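Local atomic coordinates of peptidase M14, carboxypeptidase A (Thermoplasmatales archaeon SCGC AB-540-F20, PDB entry 4XED), a protein that is probably a zinc carboxypeptidase of the M14 family, represented here by its calcium-binding PKD domain, a beta-sandwich module likely to mediate binding rather than catalysis. Residues Thr39-Trp44 and Glu50-Pro55. Residues are numbered along the deposited sequence; the frame is centred on the assembly and turned at random. Where two conformers were deposited one is given.
Sequences TYYIEW and EEWIGP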
ATOM      1  N   THR A  39       9.142  -1.286  -6.008  1.00  6.25           N
ATOM      2  CA  THR A  39       8.259  -0.134  -6.026  1.00  6.97           C
ATOM      3  C   THR A  39       6.861  -0.617  -5.635  1.00  6.97           C
ATOM      4  O   THR A  39       6.534  -1.787  -5.823  1.00  7.35           O
ATOM      5  CB  THR A  39       8.206   0.588  -7.388  1.00  8.36           C
ATOM      6  OG1 THR A  39       7.892  -0.340  -8.433  1.00  9.88           O
ATOM      7  CG2 THR A  39       9.540   1.278  -7.674  1.00 10.45           C
ATOM      8  N   TYR A  40       6.054   0.280  -5.082  1.00  6.37           N
ATOM      9  CA  TYR A  40       4.709  -0.033  -4.638  1.00  6.70           C
ATOM     10  C   TYR A  40       3.657   0.690  -5.476  1.00  6.02           C
ATOM     11  O   TYR A  40       3.847   1.836  -5.865  1.00  7.38           O
ATOM     12  CB  TYR A  40       4.513   0.382  -3.175  1.00  6.59           C
ATOM     13  CG  TYR A  40       5.342  -0.384  -2.171  1.00  7.06           C
ATOM     14  CD1 TYR A  40       4.879  -1.580  -1.617  1.00  7.29           C
ATOM     15  CD2 TYR A  40       6.583   0.082  -1.772  1.00  7.60           C
ATOM     16  CE1 TYR A  40       5.631  -2.286  -0.683  1.00  7.07           C
ATOM     17  CE2 TYR A  40       7.356  -0.621  -0.845  1.00  6.88           C
ATOM     18  CZ  TYR A  40       6.864  -1.801  -0.298  1.00  6.93           C
ATOM     19  OH  TYR A  40       7.565  -2.565   0.613  1.00  8.55           O
ATOM     20  N   TYR A  41       2.545   0.004  -5.710  1.00  5.83           N
ATOM     21  CA  TYR A  41       1.355   0.583  -6.341  1.00  5.56           C
ATOM     22  C   TYR A  41       0.277   0.503  -5.276  1.00  5.39           C
ATOM     23  O   TYR A  41      -0.083  -0.583  -4.834  1.00  5.83           O
ATOM     24  CB  TYR A  41       0.959  -0.164  -7.618  1.00  6.70           C
ATOM     25  CG  TYR A  41      -0.133   0.500  -8.389  1.00  5.90           C
ATOM     26  CD1 TYR A  41      -1.445   0.493  -7.929  1.00  8.22           C
ATOM     27  CD2 TYR A  41       0.128   1.124  -9.611  1.00  9.49           C
ATOM     28  CE1 TYR A  41      -2.443   1.081  -8.626  1.00 10.19           C
ATOM     29  CE2 TYR A  41      -0.899   1.733 -10.337  1.00 12.90           C
ATOM     30  CZ  TYR A  41      -2.189   1.708  -9.823  1.00 10.86           C
ATOM     31  OH  TYR A  41      -3.253   2.272 -10.497  1.00 13.22           O
ATOM     32  N   ILE A  42      -0.182   1.664  -4.811  1.00  5.84           N
ATOM     33  CA  ILE A  42      -1.174   1.774  -3.747  1.00  4.76           C
ATOM     34  C   ILE A  42      -2.460   2.374  -4.324  1.00  5.46           C
ATOM     35  O   ILE A  42      -2.426   3.407  -5.005  1.00  6.45           O
ATOM     36  CB  ILE A  42      -0.645   2.658  -2.615  1.00  5.53           C
ATOM     37  CG1 ILE A  42       0.630   2.037  -2.011  1.00  9.24           C
ATOM     38  CG2 ILE A  42      -1.721   2.939  -1.566  1.00  7.34           C
ATOM     39  CD1 ILE A  42       1.379   2.982  -1.117  1.00 11.13           C
ATOM     40  N   GLU A  43      -3.589   1.748  -3.993  1.00  5.81           N
ATOM     41  CA  GLU A  43      -4.933   2.292  -4.213  1.00  5.57           C
ATOM     42  C   GLU A  43      -5.494   2.703  -2.864  1.00  5.92           C
ATOM     43  O   GLU A  43      -5.505   1.906  -1.927  1.00  6.42           O
ATOM     44  CB  GLU A  43      -5.860   1.238  -4.805  1.00  6.43           C
ATOM     45  CG  GLU A  43      -5.498   0.778  -6.175  1.00  7.26           C
ATOM     46  CD  GLU A  43      -6.384  -0.349  -6.662  1.00  8.71           C
ATOM     47  OE1 GLU A  43      -7.114  -0.967  -5.845  1.00 10.02           O
ATOM     48  OE2 GLU A  43      -6.363  -0.616  -7.878  1.00  9.57           O
ATOM     49  N   TRP A  44      -5.935   3.944  -2.726  1.00  5.48           N
ATOM     50  CA  TRP A  44      -6.547   4.381  -1.479  1.00  6.77           C
ATOM     51  C   TRP A  44      -8.052   4.044  -1.395  1.00  5.96           C
ATOM     52  O   TRP A  44      -8.704   4.295  -0.377  1.00  7.97           O
ATOM     53  CB  TRP A  44      -6.346   5.887  -1.276  1.00  6.72           C
ATOM     54  CG  TRP A  44      -4.902   6.265  -1.071  1.00  6.87           C
ATOM     55  CD1 TRP A  44      -4.109   6.964  -1.916  1.00  7.88           C
ATOM     56  CD2 TRP A  44      -4.091   5.955   0.068  1.00  7.85           C
ATOM     57  NE1 TRP A  44      -2.848   7.111  -1.392  1.00  8.27           N
ATOM     58  CE2 TRP A  44      -2.810   6.498  -0.170  1.00  7.64           C
ATOM     59  CE3 TRP A  44      -4.317   5.264   1.277  1.00  7.93           C
ATOM     60  CZ2 TRP A  44      -1.775   6.410   0.775  1.00  8.33           C
ATOM     61  CZ3 TRP A  44      -3.291   5.155   2.196  1.00  7.77           C
ATOM     62  CH2 TRP A  44      -2.036   5.719   1.934  1.00  8.25           C
ATOM     63  N   GLU A  50      -0.960   5.767  -5.595  1.00  8.12           N
ATOM     64  CA  GLU A  50       0.465   6.030  -5.642  1.00  9.16           C
ATOM     65  C   GLU A  50       1.013   5.027  -6.649  1.00  9.33           C
ATOM     66  O   GLU A  50       0.993   3.829  -6.401  1.00  9.94           O
ATOM     67  CB  GLU A  50       1.086   5.854  -4.255  1.00  9.83           C
ATOM     68  CG  GLU A  50       0.377   6.547  -3.083  1.00 10.75           C
ATOM     69  CD  GLU A  50       0.272   8.057  -3.208  1.00 15.26           C
ATOM     70  OE1 GLU A  50       1.149   8.688  -3.843  1.00 15.36           O
ATOM     71  OE2 GLU A  50      -0.699   8.606  -2.632  1.00 15.25           O
ATOM     72  N   GLU A  51       1.454   5.509  -7.809  1.00  9.98           N
ATOM     73  CA  GLU A  51       1.731   4.608  -8.934  1.00 11.13           C
ATOM     74  C   GLU A  51       3.205   4.269  -9.049  1.00 10.53           C
ATOM     75  O   GLU A  51       4.012   4.989  -9.636  1.00 13.57           O
ATOM     76  CB  GLU A  51       1.151   5.156 -10.242  1.00 14.09           C
ATOM     77  CG  GLU A  51      -0.346   5.343 -10.043  1.00 19.65           C
ATOM     78  CD  GLU A  51      -1.163   5.534 -11.307  1.00 25.55           C
ATOM     79  OE1 GLU A  51      -0.584   5.600 -12.418  1.00 26.67           O
ATOM     80  OE2 GLU A  51      -2.409   5.625 -11.166  1.00 27.74           O
ATOM     81  N   TRP A  52       3.553   3.128  -8.476  1.00 10.30           N
ATOM     82  CA  TRP A  52       4.915   2.612  -8.529  1.00 10.16           C
ATOM     83  C   TRP A  52       5.915   3.586  -7.890  1.00 10.43           C
ATOM     84  O   TRP A  52       6.890   4.041  -8.497  1.00 12.17           O
ATOM     85  CB  TRP A  52       5.301   2.209  -9.943  1.00 10.88           C
ATOM     86  CG  TRP A  52       4.375   1.182 -10.528  1.00 10.56           C
ATOM     87  CD1 TRP A  52       3.634   1.318 -11.664  1.00 12.21           C
ATOM     88  CD2 TRP A  52       4.052  -0.118  -9.994  1.00  9.08           C
ATOM     89  NE1 TRP A  52       2.900   0.199 -11.883  1.00 12.01           N
ATOM     90  CE2 TRP A  52       3.124  -0.698 -10.876  1.00  8.95           C
ATOM     91  CE3 TRP A  52       4.475  -0.847  -8.878  1.00  8.61           C
ATOM     92  CZ2 TRP A  52       2.613  -1.981 -10.688  1.00  8.74           C
ATOM     93  CZ3 TRP A  52       3.930  -2.129  -8.681  1.00  9.25           C
ATOM     94  CH2 TRP A  52       3.020  -2.676  -9.590  1.00  9.57           C
ATOM     95  N   ILE A  53       5.635   3.922  -6.645  0.60  9.60           N
ATOM     96  CA  ILE A  53       6.517   4.785  -5.874  0.60 11.06           C
ATOM     97  C   ILE A  53       7.717   3.989  -5.342  0.60 10.57           C
ATOM     98  O   ILE A  53       7.600   2.787  -5.057  0.60  9.91           O
ATOM     99  CB  ILE A  53       5.753   5.481  -4.735  0.60 12.81           C
ATOM    100  CG1 ILE A  53       4.979   4.447  -3.900  0.60 10.76           C
ATOM    101  CG2 ILE A  53       4.830   6.572  -5.309  0.60 15.00           C
ATOM    102  CD1 ILE A  53       4.467   4.978  -2.648  0.60 15.96           C
ATOM    103  N   GLY A  54       8.866   4.661  -5.244  1.00  9.31           N
ATOM    104  CA  GLY A  54      10.115   3.995  -4.926  1.00  9.74           C
ATOM    105  C   GLY A  54      11.155   4.288  -5.993  1.00 10.49           C
ATOM    106  O   GLY A  54      11.044   5.268  -6.706  1.00 12.37           O
ATOM    107  N   PRO A  55      12.176   3.447  -6.121  1.00  9.14           N
ATOM    108  CA  PRO A  55      12.347   2.173  -5.395  1.00  7.91           C
ATOM    109  C   PRO A  55      12.696   2.338  -3.927  1.00  9.03           C
ATOM    110  O   PRO A  55      13.275   3.356  -3.511  1.00 10.04           O
ATOM    111  CB  PRO A  55      13.512   1.506  -6.141  1.00 10.28           C
ATOM    112  CG  PRO A  55      14.277   2.639  -6.745  1.00 12.37           C
ATOM    113  CD  PRO A  55      13.234   3.654  -7.120  1.00 10.95           C
TER
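One face of the Trp52 indole receives Tyr41: CB sits over the face of the six-membered ring in a CH-pi contact, 3.6 Å from its centroid, while the phenol turns an edge toward the five-membered ring in a T-shaped pair, planes at 62°. Tyr41 CG stands anti to the backbone N (chi1 -172°), which lets CD2 come within 3.7 Å of Trp52 NE1. The carbonyl of Thr39 lies at the indole rim, in its plane, and Thr39 OG1 approaches Trp52 CE3 to 3.5 Å. The phenol also has Glu50 O over one face and runs alongside Glu51, whose OE2 is hydrogen-bonded to Thr49. At the far end the Trp44 ring carries Ile42 CG2 over one face, and its edge donates from NE1 to the anti lone pair of Glu50 OE2 at 2.9 Å, nearly straight at 176°. A bend at chi2 of Glu50 brings the carboxylate there.

The two segments form an antiparallel hairpin of the PKD beta-sandwich, interrupted by a G1 beta bulge where Tyr40 is matched by two residues, Trp52 and Ile53. Paired backbone bonds join Tyr40 to Ile53 and Ile42 to Glu50; Trp52, with positive phi, takes up the extra residue. Shortening Trp52 to an alanine would probably take from Tyr41 its aromatic partner, leaving the phenol freer to turn, and from Lys81 its cation-pi surface. On the opposite side of the hairpin, Ile42 CD1 meets Ile53 CD1 in one of the two conformers of Ile53, and both side chains pack on Phe64 of the facing sheet.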